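Local coordinates for protein FOKI restriction endonuclease (Planomicrobium okeanokoites, PDB 2FOK) that cleaves double-stranded DNA as a type IIS restriction endonuclease, joining a DNA-recognition region to a separate cleavage domain that probably depends on metal ions, at residues 66-69 and 70-74; 100-104 and 105-109; 275-279 and 280-284; 392-395 and 396-400; 547-550 and 551-555. All coordinates share one frame; numbering follows the deposited sequence.

Contact 1: 66-69 and 70-74; sequences YTYK and ELVGT
Thr67 and Glu70 close a capping box at the start of the short helix 68-72, which follows strand 66-67 in the first recognition subdomain. Two reciprocal bonds define it. Glu70 N donates almost straight (171°) to Thr67 OG1 at 3.3 Å, and Thr67 N donates to Glu70 OE1 at 2.9 Å, reaching the carboxylate from above its plane. With OG1 set between the backbone N and the carbonyl carbon (chi1 67°), the Thr67 hydroxyl lies over the first turn; a water 2.8 Å from Thr67 OG1 also makes a weak bond to Glu70 OE2. With an alanine at Glu70, Thr67 N would probably be left without its carboxylate acceptor and the box would be open on that side. Apolar contacts flank the box: Leu71 CD1 meets Tyr66 CB at 3.8 Å, and Val72 runs alongside Tyr68, whose hydroxyl bonds to Asp108 of helix 104-116. Tyr66 OH instead bonds to Val26 O. At the other end Gly73 leaves helical geometry with positive phi, and Gly73 N makes a hydrogen bond to Lys69 O at 2.7 Å.

Contact 2: 100-104 and 105-109; sequences GYIDN and WSSDG
The indole of Trp105 carries the amide of Asn104 over one face, ND2 standing 4.1 Å above the ring plane and over its centre. The two side chains run side by side in the same direction, and their planes are 35° apart, so the amide leans over the ring without lying flat on it. The Asp103 carboxylate approaches the base of the same side chain differently: it crosses Trp105 at about a right angle, its plane turned 63° from the ring. Asp103 is the N-cap residue of helix 104-116, in the first recognition subdomain, and its carboxylate makes the capping bonds. OD2 takes two backbone donors from the same face of its plane, Trp105 N at 2.9 Å from Asp103 OD2 and Ser106 N at 3.2 Å from the same oxygen. The other oxygen, Asp103 OD1, accepts from Ser106 OG at 2.8 Å, again from above the plane, which ties down both ends of the group. Asp103 CG sits between its backbone N and carbonyl carbon (chi1 57°), turned back over the first turn where those donors lie. One residue further on, Ser107 grips the Asp103 carbonyl twice: Ser107 N and Ser107 OG reach Asp103 O from opposite faces, the hydroxyl at 2.7 Å. The buried Ser107 also meets Ile102, whose CD1 extends toward its hydroxyl. Ile102 and Ser107 both rest on Ile88 of helix 87-91, while Asn104 touches Val72 of helix 68-72.

Contact 3: 275-279 and 280-284; sequences LRRAK and GSTKF
The C-terminal end of helix 269-279, in the second recognition subdomain, is closed by Gly280 and the turn that follows it. Gly280 is the first residue to leave helical geometry; its phi of 106° would press a beta carbon against the preceding carbonyl oxygen, a path that only a residue without a beta carbon follows easily. Arg276 O is the focus of the polar contacts. Ser281 OG donates to Arg276 O at 2.7 Å, with the donor tilted from the carbonyl plane, and reaches it from the face opposite Lys279 N. Ser281 N and Gly280 N add weak bonds to that oxygen, and Gly280 N also makes a weak one to Arg277 O. Of the bonds that reach Arg276 O from beyond the helix, the one from the serine hydroxyl, folded back over the helix end, is thus the one that is not weak. The same hydroxyl lies at the edge of the Arg276 guanidinium, with NH1 3.3 Å from Ser281 OG, and the arginine gets there by bending at chi2 and chi3. Along the departing chain Thr282 CB comes to 4.1 Å from Arg277 CB, the two side chains crossing at a slant. Beyond it the Arg277 guanidinium, whose NH2 bonds to Thr285 O, is turned 70° from the Phe284 ring and meets the root of that side chain instead: Arg277 NE stands 4.0 Å from Phe284 CB.

Contact 4: 392-395 and 396-400; sequences EKKS and ELRHK
Arg398 folds back along its helix over the preceding turn, with NH2 reaching 3.5 Å from Lys394 CB and one face of the guanidinium lying over Lys394 O. The bend at chi3 (-71°) turns the planar group back in this way. Its NE is buried with no polar partner in the model, while NH1 has a long, weak ion pair with Glu410. The two cationic ends stay apart, Lys394 NZ lying 5.8 Å from Arg398 NH2. Lys394 NZ also forms salt bridges with Glu391, Glu410 and Glu413, and these acidic partners probably temper the like charges. Beneath the side chains the backbone keeps i to i+4 spacing: Leu397 N bonds to Lys393 O at 3.1 Å, and Arg398 N to Lys394 O at 3.0 Å. Leu397 CG stands 3.5 Å from Lys393 O, the carbonyl its own N bonds to. The last bond of the series, from His399 N to Ser395 O at 3.2 Å, comes where His399 is the first residue to leave helical geometry. Lys400, an exposed residue past the helix end, reaches back one turn, its NZ making a salt bridge with Glu396 OE2 at 3.1 Å, though the hydrogen bond within it is weak. Helix 389-398 thus joins two parts of the protein: Lys393 and Leu397 pack on Ile412 of helix 411-414 in the cleavage domain, while Arg398 touches helix 341-352 of the D3 domain, where Ser395 OG bonds to Thr343 and His399 to Glu342.

Contact 5: 547-550 and 551-555; sequences SVEE and LLIGG
Leu551 sets its CB 3.1 Å from Val548 O, and its backbone N donates to Ser547 O at 3.2 Å, with a weaker bond to Val548 O. Ser547 O takes Glu550 N as well, so one carbonyl serves two amides at the helix start. Leu552 follows on another flank: its CG lies 3.3 Å from Val548 O, and its CD1 meets Val548 CG1 at 4.2 Å, an apolar pair one turn apart. Val548 and Leu552 also touch Ile412 of helix 411-414, and Leu551 and Leu552 reach Phe431 of helix 421-436. This is the first part of helix 548-560 in the cleavage domain, directly after strand 542-547 of its mixed sheet. Ser547 is its N-cap, and the side-chain bond from Glu550 N to Ser547 OG is weak. Ile553 comes next, on the flank of the two glutamates. Its CG1, anti to the carbonyl carbon (chi1 -80°), lies 3.1 Å from Glu549 O. Both glutamates run alongside it in the same direction: Ile553 CD1 is 4.2 Å from Glu549 CG, and Ile553 CG2 is 4.0 Å from Glu550 OE1, an oxygen that also accepts from Phe579 N. With an alanine in place of Ile553, Glu549 CG and Glu550 OE1 would probably lose their apolar neighbour and a gap would open against Phe579. Gly554 N then bonds to Glu550 O at 2.8 Å; a beta carbon on Gly554 would sit tightly against that oxygen.

In the fold
All five contacts are local, within or at the ends of helices. Contacts 1, 4 and 5 are partly buried, whereas contacts 2 and 3 lie at the surface. Contacts 1, 2 and 5 are capped helix starts, closed by threonine with glutamate, by aspartate and by serine; contacts 3 and 4 take in helix ends, as does contact 1 at Gly73. Contacts 1 and 2 share the first recognition subdomain and touch, Val72 packing on Asn104, while the centre of contact 3 is about 39 Å from that of contact 1. Contacts 4 and 5 belong to the cleavage domain and meet through Lys393 and Leu397 against Glu549; contact 4 is richer in charged side chains, contact 5 in aliphatic ones.

Contact 1: 66-69 and 70-74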
# COMPACT_ATOMS: atom_id res chain seq x y z
N TYR A 66 9.18 1.41 28.58
CA TYR A 66 9.76 0.23 27.94
C TYR A 66 10.35 0.60 26.59
O TYR A 66 9.78 1.40 25.86
CB TYR A 66 8.69 -0.86 27.73
CG TYR A 66 7.89 -1.28 28.95
CD1 TYR A 66 8.52 -1.72 30.12
CD2 TYR A 66 6.50 -1.27 28.94
CE1 TYR A 66 7.77 -2.14 31.24
CE2 TYR A 66 5.75 -1.68 30.05
CZ TYR A 66 6.39 -2.12 31.19
OH TYR A 66 5.65 -2.51 32.28
N THR A 67 11.50 0.02 26.25
CA THR A 67 12.13 0.29 24.97
C THR A 67 11.52 -0.64 23.94
O THR A 67 10.89 -1.64 24.29
CB THR A 67 13.65 0.01 24.99
OG1 THR A 67 13.88 -1.39 25.14
CG2 THR A 67 14.33 0.76 26.12
N TYR A 68 11.71 -0.32 22.67
CA TYR A 68 11.17 -1.14 21.60
C TYR A 68 11.54 -2.60 21.79
O TYR A 68 10.68 -3.48 21.75
CB TYR A 68 11.70 -0.65 20.25
CG TYR A 68 10.72 -0.83 19.11
CD1 TYR A 68 10.50 -2.08 18.53
CD2 TYR A 68 10.00 0.26 18.61
CE1 TYR A 68 9.60 -2.25 17.48
CE2 TYR A 68 9.10 0.11 17.56
CZ TYR A 68 8.90 -1.14 17.00
OH TYR A 68 8.00 -1.29 15.97
N LYS A 69 12.83 -2.86 22.01
CA LYS A 69 13.32 -4.22 22.20
C LYS A 69 12.63 -4.96 23.34
O LYS A 69 12.10 -6.05 23.14
CB LYS A 69 14.83 -4.20 22.44
CG LYS A 69 15.44 -5.58 22.52
CD LYS A 69 16.87 -5.61 22.03
CE LYS A 69 17.38 -7.05 21.98
NZ LYS A 69 16.30 -8.06 22.23
N GLU A 70 12.63 -4.37 24.53
CA GLU A 70 11.99 -5.00 25.69
C GLU A 70 10.56 -5.49 25.39
O GLU A 70 10.13 -6.52 25.90
CB GLU A 70 11.97 -4.02 26.87
CG GLU A 70 13.30 -3.86 27.59
CD GLU A 70 13.48 -2.47 28.18
OE1 GLU A 70 12.48 -1.73 28.29
OE2 GLU A 70 14.62 -2.11 28.55
N LEU A 71 9.84 -4.73 24.56
CA LEU A 71 8.46 -5.07 24.19
C LEU A 71 8.34 -6.09 23.05
O LEU A 71 7.56 -7.03 23.13
CB LEU A 71 7.71 -3.81 23.78
CG LEU A 71 7.15 -2.88 24.87
CD1 LEU A 71 7.06 -1.45 24.35
CD2 LEU A 71 5.79 -3.38 25.29
N VAL A 72 9.12 -5.90 21.99
CA VAL A 72 9.05 -6.77 20.83
C VAL A 72 10.02 -7.95 20.79
O VAL A 72 9.66 -9.04 20.33
CB VAL A 72 9.19 -5.91 19.54
CG1 VAL A 72 9.39 -6.80 18.32
CG2 VAL A 72 7.94 -5.05 19.38
N GLY A 73 11.24 -7.74 21.27
CA GLY A 73 12.22 -8.80 21.27
C GLY A 73 12.63 -9.18 19.86
O GLY A 73 12.45 -8.41 18.92
N THR A 74 13.16 -10.39 19.72
CA THR A 74 13.63 -10.91 18.44
C THR A 74 12.98 -12.25 18.13
O THR A 74 12.47 -12.92 19.02
CB THR A 74 15.15 -11.12 18.47
OG1 THR A 74 15.49 -11.96 19.58
CG2 THR A 74 15.88 -9.80 18.60
O HOH W 1 16.46 -2.29 25.61

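Contact 2: 100-104 and 105-109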
# COMPACT_ATOMS: atom_id res chain seq x y z
N GLY A 100 2.13 -20.48 23.95
CA GLY A 100 1.70 -19.72 25.11
C GLY A 100 2.10 -18.27 24.97
O GLY A 100 1.91 -17.46 25.88
N TYR A 101 2.67 -17.94 23.82
CA TYR A 101 3.10 -16.58 23.54
C TYR A 101 3.12 -16.36 22.03
O TYR A 101 3.04 -17.33 21.26
CB TYR A 101 4.49 -16.33 24.15
CG TYR A 101 5.57 -17.27 23.66
CD1 TYR A 101 6.23 -17.03 22.45
CD2 TYR A 101 5.94 -18.38 24.41
CE1 TYR A 101 7.24 -17.89 22.00
CE2 TYR A 101 6.95 -19.25 23.97
CZ TYR A 101 7.59 -18.99 22.77
OH TYR A 101 8.58 -19.85 22.33
N ILE A 102 3.21 -15.10 21.61
CA ILE A 102 3.22 -14.75 20.19
C ILE A 102 4.62 -14.34 19.72
O ILE A 102 5.48 -14.03 20.54
CB ILE A 102 2.25 -13.59 19.88
CG1 ILE A 102 2.36 -12.51 20.96
CG2 ILE A 102 0.83 -14.12 19.80
CD1 ILE A 102 2.23 -11.11 20.43
N ASP A 103 4.82 -14.34 18.41
CA ASP A 103 6.10 -14.00 17.81
C ASP A 103 6.38 -12.50 17.78
O ASP A 103 5.54 -11.69 18.18
CB ASP A 103 6.17 -14.57 16.40
CG ASP A 103 5.04 -14.08 15.52
OD1 ASP A 103 3.92 -14.64 15.61
OD2 ASP A 103 5.27 -13.14 14.73
N ASN A 104 7.56 -12.13 17.30
CA ASN A 104 7.98 -10.74 17.21
C ASN A 104 7.33 -9.96 16.08
O ASN A 104 7.54 -8.75 15.95
CB ASN A 104 9.51 -10.66 17.07
CG ASN A 104 10.01 -11.25 15.75
OD1 ASN A 104 9.76 -12.43 15.45
ND2 ASN A 104 10.72 -10.44 14.97
N TRP A 105 6.54 -10.63 15.25
CA TRP A 105 5.87 -9.95 14.15
C TRP A 105 4.49 -9.49 14.60
O TRP A 105 4.10 -8.34 14.36
CB TRP A 105 5.76 -10.88 12.94
CG TRP A 105 7.05 -11.04 12.20
CD1 TRP A 105 7.62 -12.21 11.80
CD2 TRP A 105 7.95 -10.00 11.80
NE1 TRP A 105 8.82 -11.97 11.17
CE2 TRP A 105 9.05 -10.62 11.16
CE3 TRP A 105 7.93 -8.60 11.92
CZ2 TRP A 105 10.12 -9.89 10.64
CZ3 TRP A 105 9.00 -7.87 11.40
CH2 TRP A 105 10.08 -8.52 10.77
N SER A 106 3.75 -10.38 15.25
CA SER A 106 2.42 -10.04 15.74
C SER A 106 2.53 -9.09 16.94
O SER A 106 1.64 -8.28 17.19
CB SER A 106 1.68 -11.31 16.17
OG SER A 106 2.19 -12.44 15.48
N SER A 107 3.63 -9.18 17.67
CA SER A 107 3.85 -8.31 18.82
C SER A 107 3.93 -6.88 18.30
O SER A 107 3.37 -5.95 18.87
CB SER A 107 5.16 -8.68 19.53
OG SER A 107 5.05 -9.92 20.22
N ASP A 108 4.64 -6.72 17.18
CA ASP A 108 4.83 -5.43 16.56
C ASP A 108 3.52 -4.82 16.04
O ASP A 108 3.33 -3.62 16.12
CB ASP A 108 5.82 -5.56 15.41
CG ASP A 108 6.48 -4.25 15.07
OD1 ASP A 108 7.22 -3.72 15.92
OD2 ASP A 108 6.25 -3.75 13.95
N GLY A 109 2.62 -5.65 15.51
CA GLY A 109 1.37 -5.11 15.02
C GLY A 109 0.61 -4.49 16.18
O GLY A 109 0.09 -3.38 16.08

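Contact 3: 275-279 and 280-284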
# COMPACT_ATOMS: atom_id res chain seq x y z
N LEU A 275 -17.95 11.88 11.73
CA LEU A 275 -17.32 12.57 10.60
C LEU A 275 -17.73 14.04 10.59
O LEU A 275 -16.89 14.92 10.38
CB LEU A 275 -17.74 11.92 9.27
CG LEU A 275 -16.84 12.01 8.02
CD1 LEU A 275 -17.66 12.54 6.86
CD2 LEU A 275 -15.65 12.90 8.26
N ARG A 276 -19.01 14.29 10.80
CA ARG A 276 -19.53 15.64 10.81
C ARG A 276 -18.75 16.50 11.82
O ARG A 276 -18.32 17.61 11.51
CB ARG A 276 -21.03 15.62 11.17
CG ARG A 276 -21.89 16.57 10.36
CD ARG A 276 -22.70 15.83 9.29
NE ARG A 276 -21.85 15.10 8.36
CZ ARG A 276 -20.80 15.62 7.73
NH1 ARG A 276 -20.46 16.89 7.93
NH2 ARG A 276 -20.07 14.87 6.91
N ARG A 277 -18.57 15.97 13.03
CA ARG A 277 -17.83 16.68 14.07
C ARG A 277 -16.34 16.80 13.73
O ARG A 277 -15.69 17.76 14.12
CB ARG A 277 -18.01 15.97 15.42
CG ARG A 277 -16.74 15.97 16.30
CD ARG A 277 -17.02 15.63 17.76
NE ARG A 277 -16.14 16.38 18.65
CZ ARG A 277 -15.62 15.92 19.78
NH1 ARG A 277 -15.89 14.68 20.18
NH2 ARG A 277 -14.80 16.68 20.50
N ALA A 278 -15.80 15.82 13.01
CA ALA A 278 -14.38 15.82 12.62
C ALA A 278 -14.11 16.83 11.52
O ALA A 278 -12.97 17.25 11.28
CB ALA A 278 -13.95 14.43 12.16
N LYS A 279 -15.18 17.22 10.84
CA LYS A 279 -15.07 18.17 9.75
C LYS A 279 -15.09 19.60 10.28
O LYS A 279 -14.47 20.50 9.70
CB LYS A 279 -16.21 17.96 8.75
CG LYS A 279 -15.74 17.55 7.36
CD LYS A 279 -16.12 16.12 7.02
CE LYS A 279 -15.66 15.76 5.61
NZ LYS A 279 -16.56 16.32 4.55
N GLY A 280 -15.79 19.79 11.39
CA GLY A 280 -15.88 21.11 12.00
C GLY A 280 -17.24 21.75 11.80
O GLY A 280 -17.39 22.96 11.94
N SER A 281 -18.23 20.93 11.47
CA SER A 281 -19.59 21.40 11.24
C SER A 281 -20.48 21.17 12.46
O SER A 281 -21.70 21.12 12.34
CB SER A 281 -20.19 20.68 10.03
OG SER A 281 -19.68 19.36 9.94
N THR A 282 -19.86 21.02 13.62
CA THR A 282 -20.61 20.76 14.85
C THR A 282 -20.38 21.83 15.92
O THR A 282 -19.60 22.78 15.73
CB THR A 282 -20.22 19.39 15.43
OG1 THR A 282 -21.01 19.11 16.59
CG2 THR A 282 -18.74 19.38 15.80
N LYS A 283 -21.07 21.66 17.05
CA LYS A 283 -20.98 22.59 18.17
C LYS A 283 -19.78 22.31 19.06
O LYS A 283 -19.46 23.10 19.95
CB LYS A 283 -22.26 22.53 19.00
N PHE A 284 -19.12 21.18 18.82
CA PHE A 284 -17.95 20.78 19.62
C PHE A 284 -16.70 20.72 18.76
O PHE A 284 -16.78 20.39 17.59
CB PHE A 284 -18.19 19.39 20.23
CG PHE A 284 -19.21 19.38 21.34
CD1 PHE A 284 -19.45 20.51 22.11
CD2 PHE A 284 -19.91 18.21 21.63
CE1 PHE A 284 -20.37 20.48 23.16
CE2 PHE A 284 -20.83 18.17 22.68
CZ PHE A 284 -21.06 19.31 23.44

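Contact 4: 392-395 and 396-400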
# COMPACT_ATOMS: atom_id res chain seq x y z
N GLU A 392 15.26 11.06 -7.30
CA GLU A 392 15.58 12.15 -8.21
C GLU A 392 14.95 11.82 -9.57
O GLU A 392 14.44 12.71 -10.27
CB GLU A 392 17.10 12.31 -8.34
CG GLU A 392 17.85 12.05 -7.04
CD GLU A 392 18.96 13.05 -6.75
OE1 GLU A 392 18.66 14.25 -6.56
OE2 GLU A 392 20.13 12.62 -6.71
N LYS A 393 14.97 10.54 -9.92
CA LYS A 393 14.38 10.06 -11.16
C LYS A 393 12.86 10.22 -11.10
O LYS A 393 12.22 10.56 -12.09
CB LYS A 393 14.74 8.59 -11.38
CG LYS A 393 14.34 8.06 -12.75
CD LYS A 393 14.10 6.55 -12.70
CE LYS A 393 15.17 5.81 -11.88
NZ LYS A 393 16.44 5.62 -12.65
N LYS A 394 12.28 9.97 -9.93
CA LYS A 394 10.83 10.13 -9.76
C LYS A 394 10.50 11.60 -9.97
O LYS A 394 9.52 11.95 -10.64
CB LYS A 394 10.40 9.73 -8.35
CG LYS A 394 10.52 8.26 -8.03
CD LYS A 394 10.30 8.03 -6.55
CE LYS A 394 10.53 6.58 -6.16
NZ LYS A 394 9.51 6.17 -5.17
N SER A 395 11.35 12.45 -9.38
CA SER A 395 11.19 13.88 -9.47
C SER A 395 11.30 14.37 -10.90
O SER A 395 10.49 15.18 -11.35
CB SER A 395 12.24 14.57 -8.61
OG SER A 395 11.65 15.60 -7.83
N GLU A 396 12.29 13.86 -11.62
CA GLU A 396 12.50 14.24 -13.02
C GLU A 396 11.28 13.94 -13.87
O GLU A 396 10.80 14.81 -14.57
CB GLU A 396 13.71 13.52 -13.62
CG GLU A 396 14.05 14.00 -15.02
CD GLU A 396 14.63 12.90 -15.90
OE1 GLU A 396 15.25 11.96 -15.35
OE2 GLU A 396 14.48 12.99 -17.14
N LEU A 397 10.76 12.72 -13.76
CA LEU A 397 9.60 12.29 -14.54
C LEU A 397 8.25 12.90 -14.15
O LEU A 397 7.31 12.91 -14.95
CB LEU A 397 9.50 10.76 -14.50
CG LEU A 397 10.66 9.97 -15.12
CD1 LEU A 397 10.46 8.48 -14.86
CD2 LEU A 397 10.73 10.24 -16.62
N ARG A 398 8.13 13.39 -12.92
CA ARG A 398 6.89 14.02 -12.46
C ARG A 398 6.86 15.42 -13.07
O ARG A 398 5.80 15.93 -13.42
CB ARG A 398 6.85 14.12 -10.93
CG ARG A 398 5.79 13.21 -10.31
CD ARG A 398 5.60 13.49 -8.84
NE ARG A 398 6.73 13.02 -8.05
CZ ARG A 398 6.78 11.86 -7.42
NH1 ARG A 398 5.74 11.03 -7.48
NH2 ARG A 398 7.85 11.54 -6.73
N HIS A 399 8.04 16.02 -13.18
CA HIS A 399 8.20 17.34 -13.76
C HIS A 399 8.72 17.14 -15.19
O HIS A 399 9.83 17.55 -15.52
CB HIS A 399 9.22 18.13 -12.96
CG HIS A 399 9.48 19.50 -13.50
ND1 HIS A 399 8.64 20.56 -13.29
CD2 HIS A 399 10.49 19.97 -14.27
CE1 HIS A 399 9.11 21.63 -13.90
NE2 HIS A 399 10.24 21.30 -14.51
N LYS A 400 7.93 16.48 -16.02
CA LYS A 400 8.34 16.22 -17.39
C LYS A 400 7.20 15.55 -18.13
O LYS A 400 6.86 15.95 -19.23
CB LYS A 400 9.57 15.30 -17.41
CG LYS A 400 10.31 15.29 -18.72
CD LYS A 400 11.05 13.98 -18.94
CE LYS A 400 12.52 14.24 -19.22
NZ LYS A 400 13.03 15.39 -18.41

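Contact 5: 547-550 and 551-555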
# COMPACT_ATOMS: atom_id res chain seq x y z
N SER A 547 12.02 -1.09 -20.69
CA SER A 547 12.27 -0.67 -19.30
C SER A 547 11.02 0.08 -18.86
O SER A 547 10.33 0.65 -19.69
CB SER A 547 13.48 0.26 -19.20
OG SER A 547 13.21 1.57 -19.66
N VAL A 548 10.72 0.09 -17.57
CA VAL A 548 9.51 0.78 -17.11
C VAL A 548 9.52 2.27 -17.47
O VAL A 548 8.49 2.84 -17.81
CB VAL A 548 9.32 0.61 -15.59
CG1 VAL A 548 8.41 1.70 -15.04
CG2 VAL A 548 8.71 -0.77 -15.30
N GLU A 549 10.69 2.90 -17.40
CA GLU A 549 10.82 4.33 -17.71
C GLU A 549 10.49 4.67 -19.17
O GLU A 549 10.08 5.79 -19.46
CB GLU A 549 12.24 4.80 -17.37
CG GLU A 549 12.55 6.21 -17.83
CD GLU A 549 13.91 6.68 -17.36
OE1 GLU A 549 14.53 5.97 -16.54
OE2 GLU A 549 14.37 7.75 -17.82
N GLU A 550 10.69 3.72 -20.08
CA GLU A 550 10.38 3.93 -21.48
C GLU A 550 8.89 3.64 -21.69
O GLU A 550 8.27 4.16 -22.62
CB GLU A 550 11.23 3.03 -22.38
CG GLU A 550 12.71 3.43 -22.46
CD GLU A 550 12.95 4.68 -23.30
OE1 GLU A 550 11.98 5.18 -23.91
OE2 GLU A 550 14.10 5.18 -23.34
N LEU A 551 8.31 2.82 -20.82
CA LEU A 551 6.88 2.50 -20.88
C LEU A 551 6.16 3.83 -20.67
O LEU A 551 5.29 4.21 -21.46
CB LEU A 551 6.49 1.55 -19.75
CG LEU A 551 5.32 0.54 -19.82
CD1 LEU A 551 4.96 0.14 -18.41
CD2 LEU A 551 4.10 1.13 -20.48
N LEU A 552 6.54 4.50 -19.59
CA LEU A 552 5.99 5.79 -19.19
C LEU A 552 6.27 6.87 -20.24
O LEU A 552 5.39 7.66 -20.59
CB LEU A 552 6.60 6.22 -17.84
CG LEU A 552 6.48 5.20 -16.70
CD1 LEU A 552 7.22 5.71 -15.48
CD2 LEU A 552 5.01 4.99 -16.36
N ILE A 553 7.50 6.91 -20.74
CA ILE A 553 7.90 7.88 -21.74
C ILE A 553 7.05 7.70 -22.99
O ILE A 553 6.59 8.68 -23.58
CB ILE A 553 9.38 7.72 -22.13
CG1 ILE A 553 10.27 8.38 -21.07
CG2 ILE A 553 9.63 8.33 -23.50
CD1 ILE A 553 11.77 8.29 -21.39
N GLY A 554 6.84 6.45 -23.37
CA GLY A 554 6.05 6.15 -24.55
C GLY A 554 4.58 6.41 -24.35
O GLY A 554 3.86 6.65 -25.31
N GLY A 555 4.12 6.36 -23.10
CA GLY A 555 2.71 6.62 -22.83
C GLY A 555 2.42 8.11 -22.81
O GLY A 555 1.31 8.53 -23.11